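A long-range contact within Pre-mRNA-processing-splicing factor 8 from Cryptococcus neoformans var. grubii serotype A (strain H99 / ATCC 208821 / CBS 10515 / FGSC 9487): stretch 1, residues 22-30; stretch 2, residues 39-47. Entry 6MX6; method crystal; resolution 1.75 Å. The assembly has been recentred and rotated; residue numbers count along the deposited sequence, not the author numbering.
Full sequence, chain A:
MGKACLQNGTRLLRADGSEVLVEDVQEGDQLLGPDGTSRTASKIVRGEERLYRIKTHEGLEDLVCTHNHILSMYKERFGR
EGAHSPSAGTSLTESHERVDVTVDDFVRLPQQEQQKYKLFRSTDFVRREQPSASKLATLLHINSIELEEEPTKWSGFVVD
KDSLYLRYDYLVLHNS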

# COMPACT_ATOMS: atom_id res chain seq x y z
N VAL A 22 -7.00 0.71 -9.42
CA VAL A 22 -7.29 1.67 -8.36
C VAL A 22 -8.12 2.83 -8.89
O VAL A 22 -9.01 3.34 -8.19
CB VAL A 22 -5.98 2.16 -7.70
CG1 VAL A 22 -5.07 2.85 -8.71
CG2 VAL A 22 -6.30 3.09 -6.54
N GLU A 23 -7.87 3.26 -10.13
CA GLU A 23 -8.60 4.39 -10.69
C GLU A 23 -10.01 4.02 -11.13
O GLU A 23 -10.79 4.93 -11.44
CB GLU A 23 -7.83 4.99 -11.87
CG GLU A 23 -7.76 4.11 -13.10
CD GLU A 23 -6.48 3.28 -13.15
OE1 GLU A 23 -5.92 3.01 -12.06
OE2 GLU A 23 -6.04 2.91 -14.26
N ASP A 24 -10.35 2.74 -11.16
CA ASP A 24 -11.71 2.30 -11.47
C ASP A 24 -12.55 2.09 -10.22
O ASP A 24 -13.74 1.77 -10.34
CB ASP A 24 -11.68 1.01 -12.30
CG ASP A 24 -10.99 1.19 -13.64
OD1 ASP A 24 -10.98 2.33 -14.15
OD2 ASP A 24 -10.46 0.20 -14.19
N VAL A 25 -11.97 2.26 -9.04
CA VAL A 25 -12.72 2.15 -7.79
C VAL A 25 -13.65 3.34 -7.66
O VAL A 25 -13.22 4.49 -7.77
CB VAL A 25 -11.76 2.07 -6.60
CG1 VAL A 25 -12.52 2.15 -5.28
CG2 VAL A 25 -10.91 0.80 -6.67
N GLN A 26 -14.93 3.07 -7.44
CA GLN A 26 -15.92 4.13 -7.33
C GLN A 26 -16.57 4.11 -5.95
O GLN A 26 -16.43 3.16 -5.19
CB GLN A 26 -16.98 4.01 -8.43
CG GLN A 26 -16.77 5.00 -9.57
CD GLN A 26 -16.43 6.41 -9.07
OE1 GLN A 26 -17.10 6.95 -8.18
NE2 GLN A 26 -15.38 7.00 -9.64
N GLU A 27 -17.30 5.19 -5.65
CA GLU A 27 -17.89 5.37 -4.32
C GLU A 27 -18.78 4.18 -3.95
O GLU A 27 -19.58 3.70 -4.77
CB GLU A 27 -18.70 6.66 -4.28
CG GLU A 27 -19.44 6.90 -2.97
CD GLU A 27 -18.61 7.64 -1.93
OE1 GLU A 27 -17.59 8.27 -2.30
OE2 GLU A 27 -18.99 7.61 -0.73
N GLY A 28 -18.63 3.70 -2.72
CA GLY A 28 -19.36 2.54 -2.24
C GLY A 28 -18.80 1.19 -2.64
O GLY A 28 -19.31 0.17 -2.17
N ASP A 29 -17.77 1.14 -3.50
CA ASP A 29 -17.26 -0.13 -3.99
C ASP A 29 -16.73 -0.99 -2.84
O ASP A 29 -16.20 -0.50 -1.85
CB ASP A 29 -16.14 0.09 -5.02
CG ASP A 29 -16.65 0.02 -6.45
OD1 ASP A 29 -17.85 -0.30 -6.63
OD2 ASP A 29 -15.87 0.28 -7.40
N GLN A 30 -16.89 -2.30 -2.99
CA GLN A 30 -16.47 -3.26 -1.98
C GLN A 30 -15.11 -3.83 -2.36
O GLN A 30 -14.95 -4.39 -3.46
CB GLN A 30 -17.51 -4.37 -1.83
CG GLN A 30 -18.89 -3.87 -1.38
CD GLN A 30 -18.85 -3.22 -0.00
OE1 GLN A 30 -18.76 -3.91 1.01
NE2 GLN A 30 -18.90 -1.89 0.03
N ARG A 39 -14.63 -4.29 2.66
CA ARG A 39 -14.24 -2.92 2.98
C ARG A 39 -14.95 -2.01 2.00
O ARG A 39 -15.01 -2.30 0.81
CB ARG A 39 -12.72 -2.71 2.86
CG ARG A 39 -11.88 -3.54 3.81
CD ARG A 39 -11.97 -3.02 5.23
NE ARG A 39 -11.00 -3.68 6.10
CZ ARG A 39 -11.13 -4.93 6.53
NH1 ARG A 39 -12.18 -5.66 6.19
NH2 ARG A 39 -10.19 -5.46 7.32
N THR A 40 -15.51 -0.91 2.49
CA THR A 40 -16.20 0.04 1.63
C THR A 40 -15.27 1.21 1.33
O THR A 40 -14.64 1.76 2.25
CB THR A 40 -17.49 0.54 2.28
OG1 THR A 40 -18.40 -0.55 2.43
CG2 THR A 40 -18.14 1.60 1.41
N ALA A 41 -15.17 1.57 0.06
CA ALA A 41 -14.36 2.70 -0.37
C ALA A 41 -15.24 3.94 -0.54
O ALA A 41 -16.40 3.85 -0.96
CB ALA A 41 -13.65 2.39 -1.69
N SER A 42 -14.68 5.09 -0.20
CA SER A 42 -15.38 6.35 -0.38
C SER A 42 -14.37 7.47 -0.62
O SER A 42 -13.16 7.27 -0.50
CB SER A 42 -16.28 6.69 0.82
OG SER A 42 -15.54 6.76 2.02
N LYS A 43 -14.89 8.64 -0.96
CA LYS A 43 -14.07 9.85 -1.10
C LYS A 43 -13.00 9.68 -2.17
O LYS A 43 -11.81 9.92 -1.94
CB LYS A 43 -13.44 10.23 0.24
CG LYS A 43 -14.40 10.60 1.36
CD LYS A 43 -13.63 11.17 2.56
CE LYS A 43 -14.55 11.49 3.73
NZ LYS A 43 -14.30 10.62 4.92
N ILE A 44 -13.44 9.28 -3.36
CA ILE A 44 -12.55 9.08 -4.50
C ILE A 44 -11.91 10.41 -4.88
O ILE A 44 -12.60 11.39 -5.18
CB ILE A 44 -13.31 8.49 -5.69
CG1 ILE A 44 -14.25 7.38 -5.24
CG2 ILE A 44 -12.34 8.03 -6.78
CD1 ILE A 44 -13.57 6.24 -4.55
N VAL A 45 -10.58 10.45 -4.90
CA VAL A 45 -9.85 11.65 -5.29
C VAL A 45 -8.77 11.27 -6.29
O VAL A 45 -8.34 10.12 -6.37
CB VAL A 45 -9.24 12.37 -4.07
CG1 VAL A 45 -10.34 12.99 -3.22
CG2 VAL A 45 -8.42 11.38 -3.25
N ARG A 46 -8.33 12.25 -7.08
CA ARG A 46 -7.32 11.99 -8.09
C ARG A 46 -6.37 13.18 -8.21
O ARG A 46 -6.74 14.32 -7.92
CB ARG A 46 -7.92 11.73 -9.48
CG ARG A 46 -8.98 10.66 -9.53
CD ARG A 46 -9.02 9.99 -10.89
NE ARG A 46 -10.28 9.28 -11.13
CZ ARG A 46 -10.69 8.21 -10.45
NH1 ARG A 46 -9.95 7.70 -9.48
NH2 ARG A 46 -11.85 7.64 -10.76
N GLY A 47 -5.15 12.90 -8.64
CA GLY A 47 -4.24 13.99 -8.90
C GLY A 47 -3.07 13.49 -9.73
O GLY A 47 -3.11 12.39 -10.27
O HOH W 1 -10.64 5.44 -7.83
O HOH W 2 -16.11 10.09 -4.02
O HOH W 3 -20.61 -3.02 3.22

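The contact joins a turn-rich stretch, residues 22-30, to a strand, residues 39-47, and its framework is a short run of backbone hydrogen bonds. Gly28 N donates to Ala41 O at 2.8 Å, and Ala41 N donates to Asp29 O at 3.0 Å, so both polar backbone atoms of Ala41 are satisfied by the other stretch. One residue further on, Gln30 and Thr40 form an antiparallel, non-hydrogen-bonded pair. Here CA-H groups approach carbonyls instead: Thr40 CA lies 3.5 Å from Asp29 O, which thus receives both this contact and the Ala41 N-H, and Gln30 CA lies 3.3 Å from Arg39 O.

The first stretch reaches this register through a type II turn from Gln26 to Asp29, closed by Asp29 N donating to Gln26 O at 3.0 Å. Gly28 occupies the third position of the turn with a phi of 81°, a conformation that glycine adopts readily because it has no CB. The turn is further braced by side chains. Asp29 OD2 accepts from Gln26 N at 2.9 Å, and Gln26 OE1 accepts from Glu27 N at 3.1 Å. A carboxylate and an amide oxygen thereby satisfy two backbone N-H groups that the strand does not serve.

The side chains of Gln30 and Thr40 lie on the same face of the sheet, close enough to bond to each other. Gln30 NE2 donates to Thr40 OG1 at 2.8 Å and also to Gly28 O at 3.0 Å. An amide nitrogen carries two hydrogens, so a single glutamine can link the strand to its own turn. The amide oxygen is satisfied as well: Gln30 OE1 accepts from a water at 3.0 Å, and that water makes a weak 3.4 Å hydrogen bond to Thr40 OG1.

Beyond the last backbone hydrogen bond, Glu27 serves the strand with its side chain. Its CB points sideways, but with chi1 at 176° (t) and chi2 at 89° (p) the carboxylate comes nearer, and Glu27 OE1 accepts from Lys43 N at 3.0 Å. The same oxygen accepts from a water at 2.9 Å, and this water in turn accepts from Ile44 N at 2.9 Å. One carboxylate oxygen thus satisfies two successive N-H groups, the second through water.

The apolar part of the contact centres on Val25. Its CG1 packs 3.8 Å from Ala41 CB and 4.3 Å from Ile44 CD1. Ala41 meets Val25 with its one methyl; Ile44, whose CB points toward the first stretch, is longer and brings CD1 to 3.7 Å from Val25 O and 3.9 Å from Gln26 C.

At the far end, Arg46 spans a wider gap with its long side chain. Arg46 NH1 donates at 2.9 Å to a water that donates to Val22 O at 2.7 Å and Val25 O at 2.8 Å. Although Arg46 NH2 is 3.0 Å from Glu23 O, the carbonyl lies over a face of the guanidinium, and the poor angle excludes a hydrogen bond.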